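Local structure of CREG-like beta-barrel domain-containing protein (Agrobacterium tumefaciens, 3DNH) at residues D34-T46 / T57-F71. The protein is of unknown function but carries a CREG-like beta-barrel related to the FMN-binding pyridoxamine 5'-phosphate oxidase family, so it may bind a flavin. Sequence-based numbering, arbitrary orientation.
Sequences DVLHTSRTAALAT and TATNIGIEPDGTPFF
Ala42 CB presses against Ile61 CG1 at 3.3 Å, tighter than ordinary van der Waals contact. With CG1 anti to the carbonyl carbon (chi1 -73°), Ile61 carries CG1 and CD1 to that methyl, while its backbone N donates to Arg40 O at 2.9 Å. From there strands 41-46 and 57-60 run antiparallel, with Ala42–Thr59 and Leu44–Thr57 as hydrogen-bonded pairs. On the face of Ala42 and Thr59, Leu44 lies alongside Thr57 and crosses Phe71 at about a right angle, Leu44 CD1 4.1 Å from Phe71 CE1. This hairpin supplies the first two strands of a closed six-stranded antiparallel barrel, as in the split barrels of the pyridoxamine 5'-phosphate oxidase family. The end of helix 28-38 packs beside it: Leu36 CD1 meets Ile63 CD1 and Pro69 CG, both at 3.8 Å. Against the tight Ala42–Ile61 contact, His37 fits loosely, its CE1 4.1 Å from Ile63 CG2 and its ND1 hydrogen-bonded to Asp225 OD2; nearby, the Glu64-Gly67 turn is partly exposed. The opposite face, with Thr41, Ala43, Ala58 and Asn60, is buried against the second subunit, whose Phe96 packs on Thr41 and Ala58. One water links Thr41 OG1 to Asn60 OD1, and Asn60 ND2 hydrogen-bonds Asp100 OD1 of that subunit.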
loop_
_atom_site.group_PDB
_atom_site.type_symbol
_atom_site.label_atom_id
_atom_site.label_comp_id
_atom_site.label_asym_id
_atom_site.label_seq_id
_atom_site.Cartn_x
_atom_site.Cartn_y
_atom_site.Cartn_z
ATOM N N ASP A 34 -12.101 10.617 6.231
ATOM C CA ASP A 34 -12.707 9.689 5.281
ATOM C C ASP A 34 -11.743 8.599 4.890
ATOM O O ASP A 34 -12.114 7.432 4.878
ATOM C CB ASP A 34 -13.196 10.408 4.025
ATOM C CG ASP A 34 -14.380 9.709 3.391
ATOM O OD1 ASP A 34 -15.359 9.398 4.124
ATOM O OD2 ASP A 34 -14.347 9.491 2.158
ATOM N N VAL A 35 -10.496 8.963 4.608
ATOM C CA VAL A 35 -9.449 7.951 4.323
ATOM C C VAL A 35 -9.235 7.066 5.532
ATOM O O VAL A 35 -9.006 5.838 5.412
ATOM C CB VAL A 35 -8.088 8.616 3.952
ATOM C CG1 VAL A 35 -7.001 7.558 3.746
ATOM C CG2 VAL A 35 -8.239 9.455 2.684
ATOM N N LEU A 36 -9.240 7.695 6.706
ATOM C CA LEU A 36 -9.073 6.967 7.933
ATOM C C LEU A 36 -10.105 5.842 8.069
ATOM O O LEU A 36 -9.746 4.690 8.415
ATOM C CB LEU A 36 -9.158 7.883 9.139
ATOM C CG LEU A 36 -9.127 7.247 10.530
ATOM C CD1 LEU A 36 -7.783 6.666 10.897
ATOM C CD2 LEU A 36 -9.550 8.368 11.519
ATOM N N HIS A 37 -11.352 6.164 7.772
ATOM C CA HIS A 37 -12.430 5.232 8.041
ATOM C C HIS A 37 -12.698 4.221 6.934
ATOM O O HIS A 37 -13.413 3.224 7.152
ATOM C CB HIS A 37 -13.705 5.986 8.413
ATOM C CG HIS A 37 -13.705 6.507 9.835
ATOM N ND1 HIS A 37 -14.300 5.823 10.877
ATOM C CD2 HIS A 37 -13.182 7.635 10.382
ATOM C CE1 HIS A 37 -14.121 6.492 12.012
ATOM N NE2 HIS A 37 -13.451 7.599 11.735
ATOM N N THR A 38 -12.188 4.503 5.745
ATOM C CA THR A 38 -12.576 3.730 4.581
ATOM C C THR A 38 -11.386 3.045 3.916
ATOM O O THR A 38 -11.517 2.519 2.799
ATOM C CB THR A 38 -13.380 4.574 3.532
ATOM O OG1 THR A 38 -12.575 5.680 3.064
ATOM C CG2 THR A 38 -14.702 5.106 4.121
ATOM N N SER A 39 -10.240 3.048 4.571
ATOM C CA SER A 39 -9.068 2.315 4.014
ATOM C C SER A 39 -8.882 0.944 4.666
ATOM O O SER A 39 -8.756 0.866 5.886
ATOM C CB SER A 39 -7.777 3.172 4.115
ATOM O OG SER A 39 -8.000 4.443 3.472
ATOM N N ARG A 40 -8.876 -0.129 3.858
ATOM C CA ARG A 40 -8.579 -1.497 4.357
ATOM C C ARG A 40 -7.086 -1.763 4.529
ATOM O O ARG A 40 -6.651 -2.257 5.559
ATOM C CB ARG A 40 -9.162 -2.617 3.459
ATOM C CG ARG A 40 -10.597 -3.084 3.834
ATOM C CD ARG A 40 -11.058 -4.383 2.979
ATOM N NE ARG A 40 -12.120 -5.129 3.662
ATOM C CZ ARG A 40 -13.410 -5.028 3.373
ATOM N NH1 ARG A 40 -14.302 -5.748 4.046
ATOM N NH2 ARG A 40 -13.817 -4.244 2.370
ATOM N N THR A 41 -6.303 -1.450 3.504
ATOM C CA THR A 41 -4.894 -1.787 3.510
ATOM C C THR A 41 -4.050 -0.573 3.867
ATOM O O THR A 41 -4.363 0.550 3.469
ATOM C CB THR A 41 -4.448 -2.398 2.175
ATOM O OG1 THR A 41 -5.301 -3.510 1.866
ATOM C CG2 THR A 41 -3.012 -2.924 2.269
ATOM N N ALA A 42 -3.027 -0.828 4.681
ATOM C CA ALA A 42 -2.095 0.165 5.161
ATOM C C ALA A 42 -0.646 -0.299 4.939
ATOM O O ALA A 42 -0.339 -1.460 5.110
ATOM C CB ALA A 42 -2.318 0.379 6.651
ATOM N N ALA A 43 0.210 0.624 4.524
ATOM C CA ALA A 43 1.632 0.460 4.625
ATOM C C ALA A 43 2.001 0.667 6.096
ATOM O O ALA A 43 1.444 1.519 6.786
ATOM C CB ALA A 43 2.314 1.501 3.741
ATOM N N LEU A 44 2.923 -0.151 6.598
ATOM C CA LEU A 44 3.345 -0.100 7.984
ATOM C C LEU A 44 4.859 -0.095 7.926
ATOM O O LEU A 44 5.463 -1.013 7.317
ATOM C CB LEU A 44 2.947 -1.407 8.695
ATOM C CG LEU A 44 2.827 -1.511 10.227
ATOM C CD1 LEU A 44 3.250 -2.905 10.758
ATOM C CD2 LEU A 44 3.450 -0.374 11.043
ATOM N N ALA A 45 5.447 0.899 8.576
ATOM C CA ALA A 45 6.877 1.005 8.722
ATOM C C ALA A 45 7.290 0.878 10.186
ATOM O O ALA A 45 6.663 1.432 11.104
ATOM C CB ALA A 45 7.396 2.324 8.116
ATOM N N THR A 46 8.424 0.216 10.364
ATOM C CA THR A 46 8.911 -0.237 11.632
ATOM C C THR A 46 10.433 0.043 11.541
ATOM O O THR A 46 10.957 0.329 10.449
ATOM C CB THR A 46 8.450 -1.711 11.609
ATOM O OG1 THR A 46 7.389 -1.998 12.540
ATOM C CG2 THR A 46 9.450 -2.747 11.358
ATOM N N THR A 57 5.981 -3.262 5.755
ATOM C CA THR A 57 5.079 -4.348 5.320
ATOM C C THR A 57 3.734 -3.763 4.896
ATOM O O THR A 57 3.554 -2.543 4.952
ATOM C CB THR A 57 4.937 -5.514 6.402
ATOM O OG1 THR A 57 4.266 -6.635 5.808
ATOM C CG2 THR A 57 4.178 -5.067 7.662
ATOM N N ALA A 58 2.824 -4.618 4.435
ATOM C CA ALA A 58 1.425 -4.272 4.225
ATOM C C ALA A 58 0.552 -5.024 5.232
ATOM O O ALA A 58 0.779 -6.210 5.493
ATOM C CB ALA A 58 0.973 -4.586 2.789
ATOM N N THR A 59 -0.454 -4.343 5.771
ATOM C CA THR A 59 -1.332 -4.977 6.765
ATOM C C THR A 59 -2.768 -4.458 6.634
ATOM O O THR A 59 -3.004 -3.513 5.884
ATOM C CB THR A 59 -0.760 -4.798 8.211
ATOM O OG1 THR A 59 -1.326 -5.780 9.085
ATOM C CG2 THR A 59 -0.936 -3.353 8.766
ATOM N N ASN A 60 -3.701 -5.102 7.339
ATOM C CA ASN A 60 -5.103 -4.712 7.317
ATOM C C ASN A 60 -5.379 -3.791 8.510
ATOM O O ASN A 60 -4.867 -4.009 9.610
ATOM C CB ASN A 60 -5.993 -5.952 7.466
ATOM C CG ASN A 60 -5.736 -7.027 6.412
ATOM O OD1 ASN A 60 -5.600 -6.750 5.209
ATOM N ND2 ASN A 60 -5.788 -8.295 6.853
ATOM N N ILE A 61 -6.272 -2.840 8.327
ATOM C CA ILE A 61 -6.604 -1.826 9.350
ATOM C C ILE A 61 -8.000 -2.025 9.937
ATOM O O ILE A 61 -9.031 -2.062 9.183
ATOM C CB ILE A 61 -6.515 -0.403 8.690
ATOM C CG1 ILE A 61 -5.039 -0.040 8.458
ATOM C CG2 ILE A 61 -7.147 0.689 9.568
ATOM C CD1 ILE A 61 -4.181 0.019 9.754
ATOM N N GLY A 62 -8.044 -2.171 11.270
ATOM C CA GLY A 62 -9.319 -2.048 12.006
ATOM C C GLY A 62 -9.474 -0.616 12.553
ATOM O O GLY A 62 -8.499 0.106 12.666
ATOM N N ILE A 63 -10.700 -0.186 12.847
ATOM C CA ILE A 63 -10.898 1.139 13.449
ATOM C C ILE A 63 -11.795 0.987 14.678
ATOM O O ILE A 63 -12.833 0.320 14.609
ATOM C CB ILE A 63 -11.516 2.203 12.474
ATOM C CG1 ILE A 63 -10.731 2.360 11.186
ATOM C CG2 ILE A 63 -11.390 3.574 13.058
ATOM C CD1 ILE A 63 -9.452 3.266 11.328
ATOM N N GLU A 64 -11.416 1.616 15.788
ATOM C CA GLU A 64 -12.248 1.615 16.979
ATOM C C GLU A 64 -13.261 2.801 16.943
ATOM O O GLU A 64 -13.068 3.743 16.166
ATOM C CB GLU A 64 -11.347 1.633 18.221
ATOM C CG GLU A 64 -10.235 0.544 18.137
ATOM C CD GLU A 64 -9.363 0.485 19.391
ATOM O OE1 GLU A 64 -9.029 -0.648 19.818
ATOM O OE2 GLU A 64 -9.036 1.572 19.941
ATOM N N PRO A 65 -14.349 2.733 17.743
ATOM C CA PRO A 65 -15.406 3.774 17.728
ATOM C C PRO A 65 -14.887 5.219 17.746
ATOM O O PRO A 65 -15.420 6.033 17.038
ATOM C CB PRO A 65 -16.207 3.462 18.982
ATOM C CG PRO A 65 -16.079 1.965 19.104
ATOM C CD PRO A 65 -14.695 1.640 18.666
ATOM N N ASP A 66 -13.834 5.518 18.510
ATOM C CA ASP A 66 -13.235 6.871 18.546
ATOM C C ASP A 66 -12.310 7.200 17.344
ATOM O O ASP A 66 -11.647 8.242 17.348
ATOM C CB ASP A 66 -12.494 7.129 19.878
ATOM C CG ASP A 66 -11.220 6.315 20.004
ATOM O OD1 ASP A 66 -10.517 6.437 21.003
ATOM O OD2 ASP A 66 -10.935 5.525 19.093
ATOM N N GLY A 67 -12.237 6.294 16.376
ATOM C CA GLY A 67 -11.441 6.475 15.162
ATOM C C GLY A 67 -10.027 5.932 15.209
ATOM O O GLY A 67 -9.301 6.058 14.217
ATOM N N THR A 68 -9.646 5.299 16.331
ATOM C CA THR A 68 -8.291 4.779 16.537
ATOM C C THR A 68 -8.014 3.541 15.670
ATOM O O THR A 68 -8.732 2.535 15.796
ATOM C CB THR A 68 -8.021 4.399 18.014
ATOM O OG1 THR A 68 -8.175 5.543 18.861
ATOM C CG2 THR A 68 -6.599 3.891 18.165
ATOM N N PRO A 69 -6.975 3.610 14.803
ATOM C CA PRO A 69 -6.630 2.441 14.019
ATOM C C PRO A 69 -5.977 1.350 14.854
ATOM O O PRO A 69 -5.221 1.632 15.795
ATOM C CB PRO A 69 -5.632 2.973 12.982
ATOM C CG PRO A 69 -5.646 4.426 13.083
ATOM C CD PRO A 69 -6.059 4.724 14.505
ATOM N N PHE A 70 -6.262 0.089 14.496
ATOM C CA PHE A 70 -5.603 -1.020 15.180
ATOM C C PHE A 70 -5.306 -2.073 14.136
ATOM O O PHE A 70 -5.870 -2.076 13.037
ATOM C CB PHE A 70 -6.437 -1.553 16.390
ATOM C CG PHE A 70 -7.628 -2.432 16.008
ATOM C CD1 PHE A 70 -7.501 -3.826 15.946
ATOM C CD2 PHE A 70 -8.883 -1.870 15.744
ATOM C CE1 PHE A 70 -8.627 -4.646 15.627
ATOM C CE2 PHE A 70 -9.980 -2.658 15.415
ATOM C CZ PHE A 70 -9.846 -4.058 15.351
ATOM N N PHE A 71 -4.420 -2.981 14.478
ATOM C CA PHE A 71 -4.006 -3.974 13.518
ATOM C C PHE A 71 -3.395 -5.182 14.254
ATOM O O PHE A 71 -3.120 -5.130 15.467
ATOM C CB PHE A 71 -3.035 -3.369 12.483
ATOM C CG PHE A 71 -1.771 -2.810 13.084
ATOM C CD1 PHE A 71 -0.635 -3.612 13.224
ATOM C CD2 PHE A 71 -1.705 -1.477 13.489
ATOM C CE1 PHE A 71 0.557 -3.091 13.788
ATOM C CE2 PHE A 71 -0.538 -0.946 14.041
ATOM C CZ PHE A 71 0.608 -1.762 14.187
HETATM O O HOH W 1 -6.666 -5.367 3.350
#